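Local coordinates for serine protease pet (PDB 4OM9), which is a secreted autotransporter enterotoxin of enteroaggregative Escherichia coli, a serine protease that probably cleaves alpha-fodrin inside host cells, at residues N352-S357 with V371-N376; T854-A859 with F879-G884. One frame throughout, in Å; residues are numbered along the deposited sequence.

Interaction 1. Residues N352-S357 with V371-N376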
loop_
_atom_site.group_PDB
_atom_site.type_symbol
_atom_site.label_atom_id
_atom_site.label_comp_id
_atom_site.label_asym_id
_atom_site.label_seq_id
_atom_site.Cartn_x
_atom_site.Cartn_y
_atom_site.Cartn_z
ATOM N N ASN A 352 -1.801 -38.863 11.011
ATOM C CA ASN A 352 -0.829 -39.432 11.946
ATOM C C ASN A 352 -0.037 -40.565 11.323
ATOM O O ASN A 352 0.133 -41.603 11.912
ATOM C CB ASN A 352 -1.501 -39.918 13.236
ATOM C CG ASN A 352 -0.488 -40.157 14.360
ATOM O OD1 ASN A 352 0.693 -39.861 14.205
ATOM N ND2 ASN A 352 -0.943 -40.708 15.478
ATOM N N ILE A 353 0.441 -40.333 10.111
ATOM C CA ILE A 353 1.465 -41.171 9.495
ATOM C C ILE A 353 2.392 -40.170 8.840
ATOM O O ILE A 353 2.133 -38.964 8.884
ATOM C CB ILE A 353 0.913 -42.146 8.408
ATOM C CG1 ILE A 353 0.262 -41.322 7.279
ATOM C CG2 ILE A 353 -0.063 -43.119 8.989
ATOM C CD1 ILE A 353 -0.307 -42.145 6.105
ATOM N N LYS A 354 3.437 -40.680 8.199
ATOM C CA LYS A 354 4.292 -39.859 7.360
ATOM C C LYS A 354 3.873 -39.935 5.901
ATOM O O LYS A 354 3.535 -41.012 5.392
ATOM C CB LYS A 354 5.752 -40.296 7.502
ATOM C CG LYS A 354 6.353 -40.027 8.870
ATOM C CD LYS A 354 7.851 -40.206 8.809
ATOM C CE LYS A 354 8.513 -39.965 10.165
ATOM N NZ LYS A 354 7.539 -39.915 11.300
ATOM N N TYR A 355 3.867 -38.791 5.225
ATOM C CA TYR A 355 3.836 -38.826 3.772
ATOM C C TYR A 355 5.244 -39.271 3.389
ATOM O O TYR A 355 6.213 -38.933 4.079
ATOM C CB TYR A 355 3.449 -37.463 3.133
ATOM C CG TYR A 355 3.168 -37.630 1.658
ATOM C CD1 TYR A 355 1.927 -38.062 1.216
ATOM C CD2 TYR A 355 4.171 -37.432 0.724
ATOM C CE1 TYR A 355 1.686 -38.275 -0.133
ATOM C CE2 TYR A 355 3.954 -37.633 -0.606
ATOM C CZ TYR A 355 2.708 -38.056 -1.041
ATOM O OH TYR A 355 2.510 -38.255 -2.386
ATOM N N ALA A 356 5.342 -40.064 2.330
ATOM C CA ALA A 356 6.620 -40.543 1.806
ATOM C C ALA A 356 7.664 -39.433 1.676
ATOM O O ALA A 356 7.328 -38.275 1.439
ATOM C CB ALA A 356 6.407 -41.221 0.447
ATOM N N SER A 357 8.932 -39.810 1.805
ATOM C CA SER A 357 10.011 -38.836 1.929
ATOM C C SER A 357 10.719 -38.532 0.611
ATOM O O SER A 357 11.536 -37.616 0.541
ATOM C CB SER A 357 11.043 -39.316 2.945
ATOM O OG SER A 357 12.027 -40.102 2.306
ATOM N N VAL A 371 -1.625 -32.210 10.956
ATOM C CA VAL A 371 -0.440 -33.042 10.924
ATOM C C VAL A 371 0.101 -33.210 12.333
ATOM O O VAL A 371 0.686 -32.290 12.886
ATOM C CB VAL A 371 0.631 -32.457 10.006
ATOM C CG1 VAL A 371 1.667 -33.506 9.683
ATOM C CG2 VAL A 371 -0.017 -31.927 8.691
ATOM N N ILE A 372 -0.106 -34.408 12.884
ATOM C CA ILE A 372 0.223 -34.744 14.278
ATOM C C ILE A 372 1.696 -35.112 14.494
ATOM O O ILE A 372 2.227 -34.939 15.593
ATOM C CB ILE A 372 -0.653 -35.919 14.781
ATOM C CG1 ILE A 372 -2.129 -35.667 14.454
ATOM C CG2 ILE A 372 -0.455 -36.159 16.285
ATOM C CD1 ILE A 372 -2.651 -34.333 14.971
ATOM N N GLN A 373 2.356 -35.612 13.454
ATOM C CA GLN A 373 3.763 -35.998 13.573
ATOM C C GLN A 373 4.656 -35.372 12.487
ATOM O O GLN A 373 4.188 -34.993 11.431
ATOM C CB GLN A 373 3.908 -37.527 13.556
ATOM C CG GLN A 373 3.306 -38.290 12.354
ATOM C CD GLN A 373 3.600 -39.821 12.426
ATOM O OE1 GLN A 373 4.659 -40.272 12.010
ATOM N NE2 GLN A 373 2.671 -40.589 12.982
ATOM N N ALA A 374 5.952 -35.262 12.765
ATOM C CA ALA A 374 6.885 -34.741 11.770
ATOM C C ALA A 374 6.881 -35.666 10.556
ATOM O O ALA A 374 6.717 -36.886 10.691
ATOM C CB ALA A 374 8.301 -34.602 12.349
ATOM N N GLN A 375 7.113 -35.079 9.388
ATOM C CA GLN A 375 6.902 -35.765 8.119
ATOM C C GLN A 375 8.198 -36.112 7.413
ATOM O O GLN A 375 8.223 -37.034 6.596
ATOM C CB GLN A 375 6.044 -34.901 7.204
ATOM C CG GLN A 375 4.640 -34.697 7.730
ATOM C CD GLN A 375 3.834 -35.981 7.706
ATOM O OE1 GLN A 375 3.457 -36.488 6.633
ATOM N NE2 GLN A 375 3.565 -36.518 8.887
ATOM N N ASN A 376 9.273 -35.397 7.745
ATOM C CA ASN A 376 10.533 -35.542 7.013
ATOM C C ASN A 376 10.298 -35.504 5.485
ATOM O O ASN A 376 10.886 -36.265 4.723
ATOM C CB ASN A 376 11.239 -36.840 7.436
ATOM C CG ASN A 376 12.635 -36.982 6.836
ATOM O OD1 ASN A 376 13.275 -35.994 6.464
ATOM N ND2 ASN A 376 13.097 -38.226 6.714
HETATM O O HOH W 1 8.737 -39.352 5.122
#
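Gln375 meets the backbone of Ile353 and Tyr355 with both ends of its side-chain amide. The two segments run in nearly the same direction, as neighbouring coils do in the parallel beta-helix of the autotransporter passenger domain. Gln375 NE2 donates to Ile353 O at 2.8 Å. That bond is nearly straight, with an angle of 174° at the hydrogen, and the acceptor lies in the amide plane. Gln375 OE1 receives Tyr355 N at 2.7 Å, with the donor standing above the plane of the carbonyl group. The bend at chi2 (-68°) puts CD beside the opposite backbone.

A second polar group forms around Lys354, whose side chain crosses that of Gln373 at about a right angle. Lys354 NZ donates to Gln373 OE1 at 3.0 Å, in the plane of that carbonyl group, and to Ala374 O at 3.2 Å. The amide nitrogen of Gln373 is directed at Asn352 OD1, but the modelled bond is too short to be trusted in detail.

Further out, other bonds position these groups. Gln375 NE2 also donates to Gln373 O at 3.0 Å, within its own segment, and Gln375 OE1 takes a further bond from Trp351 NE1. The amide is thus gripped by four bonds, and its rotation is fixed. Strand 354-355 pairs in turn with strand 335-337, one coil further back, and Tyr355 OH bonds to Asp359 and to the backbone N of Gly338. A water closes the contact, donating to Tyr355 O at 2.8 Å and to Gln375 O at 2.8 Å.

Interaction 2. Residues T854-A859 with F879-G884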
loop_
_atom_site.group_PDB
_atom_site.type_symbol
_atom_site.label_atom_id
_atom_site.label_comp_id
_atom_site.label_asym_id
_atom_site.label_seq_id
_atom_site.Cartn_x
_atom_site.Cartn_y
_atom_site.Cartn_z
ATOM N N THR A 854 6.038 51.307 29.788
ATOM C CA THR A 854 7.100 52.238 30.159
ATOM C C THR A 854 7.058 52.426 31.670
ATOM O O THR A 854 6.009 52.243 32.289
ATOM C CB THR A 854 6.962 53.599 29.469
ATOM O OG1 THR A 854 8.014 54.467 29.909
ATOM C CG2 THR A 854 5.624 54.233 29.808
ATOM N N ASN A 855 8.193 52.767 32.273
ATOM C CA ASN A 855 8.193 53.092 33.697
ATOM C C ASN A 855 7.884 54.582 33.919
ATOM O O ASN A 855 7.020 54.908 34.732
ATOM C CB ASN A 855 9.521 52.688 34.361
ATOM C CG ASN A 855 10.729 53.370 33.744
ATOM O OD1 ASN A 855 11.289 52.894 32.755
ATOM N ND2 ASN A 855 11.152 54.484 34.344
ATOM N N THR A 856 8.562 55.464 33.182
ATOM C CA THR A 856 8.278 56.905 33.192
ATOM C C THR A 856 9.193 57.688 32.256
ATOM O O THR A 856 8.725 58.425 31.381
ATOM C CB THR A 856 8.418 57.532 34.604
ATOM O OG1 THR A 856 7.326 57.107 35.429
ATOM C CG2 THR A 856 8.405 59.061 34.522
ATOM N N GLN A 857 10.498 57.547 32.465
ATOM C CA GLN A 857 11.482 58.353 31.754
ATOM C C GLN A 857 12.188 57.509 30.702
ATOM O O GLN A 857 13.068 57.989 29.987
ATOM C CB GLN A 857 12.490 58.956 32.744
ATOM C CG GLN A 857 13.115 60.279 32.304
ATOM C CD GLN A 857 13.004 61.366 33.369
ATOM O OE1 GLN A 857 12.066 61.375 34.166
ATOM N NE2 GLN A 857 13.967 62.284 33.387
ATOM N N GLN A 858 11.789 56.246 30.613
ATOM C CA GLN A 858 12.383 55.313 29.661
ATOM C C GLN A 858 11.303 54.501 28.948
ATOM O O GLN A 858 10.664 53.633 29.546
ATOM C CB GLN A 858 13.365 54.370 30.362
ATOM C CG GLN A 858 14.705 55.008 30.735
ATOM C CD GLN A 858 14.662 55.781 32.041
ATOM O OE1 GLN A 858 13.826 55.520 32.904
ATOM N NE2 GLN A 858 15.570 56.740 32.191
ATOM N N ALA A 859 11.100 54.781 27.666
ATOM C CA ALA A 859 10.051 54.112 26.904
ATOM C C ALA A 859 10.555 53.563 25.581
ATOM O O ALA A 859 11.581 54.005 25.059
ATOM C CB ALA A 859 8.895 55.060 26.664
ATOM N N PHE A 879 2.762 50.475 33.608
ATOM C CA PHE A 879 3.803 51.114 34.485
ATOM C C PHE A 879 4.511 50.477 35.735
ATOM O O PHE A 879 4.444 49.286 35.938
ATOM C CB PHE A 879 3.223 52.425 35.018
ATOM C CG PHE A 879 2.771 53.383 33.959
ATOM C CD1 PHE A 879 3.532 53.605 32.835
ATOM C CD2 PHE A 879 1.587 54.066 34.104
ATOM C CE1 PHE A 879 3.110 54.483 31.874
ATOM C CE2 PHE A 879 1.165 54.950 33.152
ATOM C CZ PHE A 879 1.927 55.159 32.037
ATOM N N ILE A 880 5.184 51.323 36.558
ATOM C CA ILE A 880 5.789 50.946 37.832
ATOM C C ILE A 880 6.235 52.176 38.628
ATOM O O ILE A 880 7.104 52.070 39.490
ATOM C CB ILE A 880 7.008 50.001 37.650
ATOM C CG1 ILE A 880 7.582 50.106 36.234
ATOM C CG2 ILE A 880 6.630 48.562 37.974
ATOM C CD1 ILE A 880 8.672 49.101 35.940
ATOM N N GLU A 881 5.647 53.338 38.340
ATOM C CA GLU A 881 5.926 54.550 39.119
ATOM C C GLU A 881 4.651 55.088 39.765
ATOM O O GLU A 881 3.663 55.375 39.083
ATOM C CB GLU A 881 6.566 55.646 38.255
ATOM C CG GLU A 881 7.194 56.793 39.070
ATOM C CD GLU A 881 6.801 58.192 38.574
ATOM O OE1 GLU A 881 7.712 59.024 38.371
ATOM O OE2 GLU A 881 5.592 58.469 38.415
ATOM N N LYS A 882 4.691 55.237 41.085
ATOM C CA LYS A 882 3.511 55.601 41.864
ATOM C C LYS A 882 3.220 57.104 41.826
ATOM O O LYS A 882 3.379 57.806 42.830
ATOM C CB LYS A 882 3.679 55.134 43.315
ATOM C CG LYS A 882 4.100 53.664 43.466
ATOM C CD LYS A 882 3.044 52.700 42.936
ATOM C CE LYS A 882 3.500 51.251 43.084
ATOM N NZ LYS A 882 2.497 50.268 42.582
ATOM N N LYS A 883 2.788 57.585 40.660
ATOM C CA LYS A 883 2.361 58.974 40.486
ATOM C C LYS A 883 0.930 59.171 40.989
ATOM O O LYS A 883 -0.032 58.982 40.245
ATOM C CB LYS A 883 2.474 59.389 39.011
ATOM C CG LYS A 883 2.087 58.292 38.018
ATOM C CD LYS A 883 2.295 58.717 36.570
ATOM C CE LYS A 883 1.193 59.645 36.092
ATOM N NZ LYS A 883 1.336 59.969 34.645
ATOM N N GLY A 884 0.797 59.558 42.255
ATOM C CA GLY A 884 -0.506 59.736 42.875
ATOM C C GLY A 884 -1.392 60.755 42.177
ATOM O O GLY A 884 -2.578 60.886 42.486
#
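Thr854 and Phe879 lie side by side and point the same way. They join two irregular loops of the C-terminal part of the passenger domain, beyond strand 794-796 of the beta-helix. One torsion of Thr854 serves both loops: with OG1 anti to the backbone N (chi1 178°), CG2 is left to touch Phe879 CE1 at 3.3 Å, while OG1 turns to its own loop. There OG1 donates to Gln858 O at 2.8 Å, from above the carbonyl plane. The carbonyl carbon of Thr854 lies at the edge of the Phe879 ring, in its plane. The fit of the carbonyl oxygen against the ring is too tight in the model to be relied on. The Phe879 CA also makes a CA-H...O contact with Thr854 O, at 3.3 Å.

Asn855 divides its side chain between two tasks. Its CB packs on Ile880 CG1 at 3.7 Å. Its CG lies between the backbone N and the carbonyl carbon (chi1 59°), and the amide leads away from Ile880. There ND2 donates to Gln858 OE1 at 3.2 Å, almost in line with the acceptor's C=O bond.

Outside the two loops, Phe879 also rests on Pro920, Asn855 on Phe835 and Ile880 on Asn833. The backbones of Thr854 and Asp878 are hydrogen-bonded, which brings the two loops together beside Phe879.

The last pair is Thr856 and Glu881, whose side chains cross obliquely. The Glu881 chain bends beyond CG. Thr856 OG1 comes to 3.3 Å from Glu881 CB and 3.4 Å from Glu881 CD.

Interactions 1 and 2 lie on opposite sides of the chain's centre, with their own centres about 96 Å apart. They share no elements and follow one another along the chain. Interaction 1 is partly buried and joins neighbouring coils of the beta-helix, mostly through turn residues. Its chemistry is polar, with one buried glutamine amide and a partly exposed lysine bonding to backbone and side-chain oxygens. Interaction 2 is a surface contact between loops without regular strands, near the C-terminal end. It buries less area, 272 against 483 Å², and rests on van der Waals touches and one CA-H...O contact. There the side-chain hydrogen bonds stay within one loop, while in interaction 1 most span the two segments.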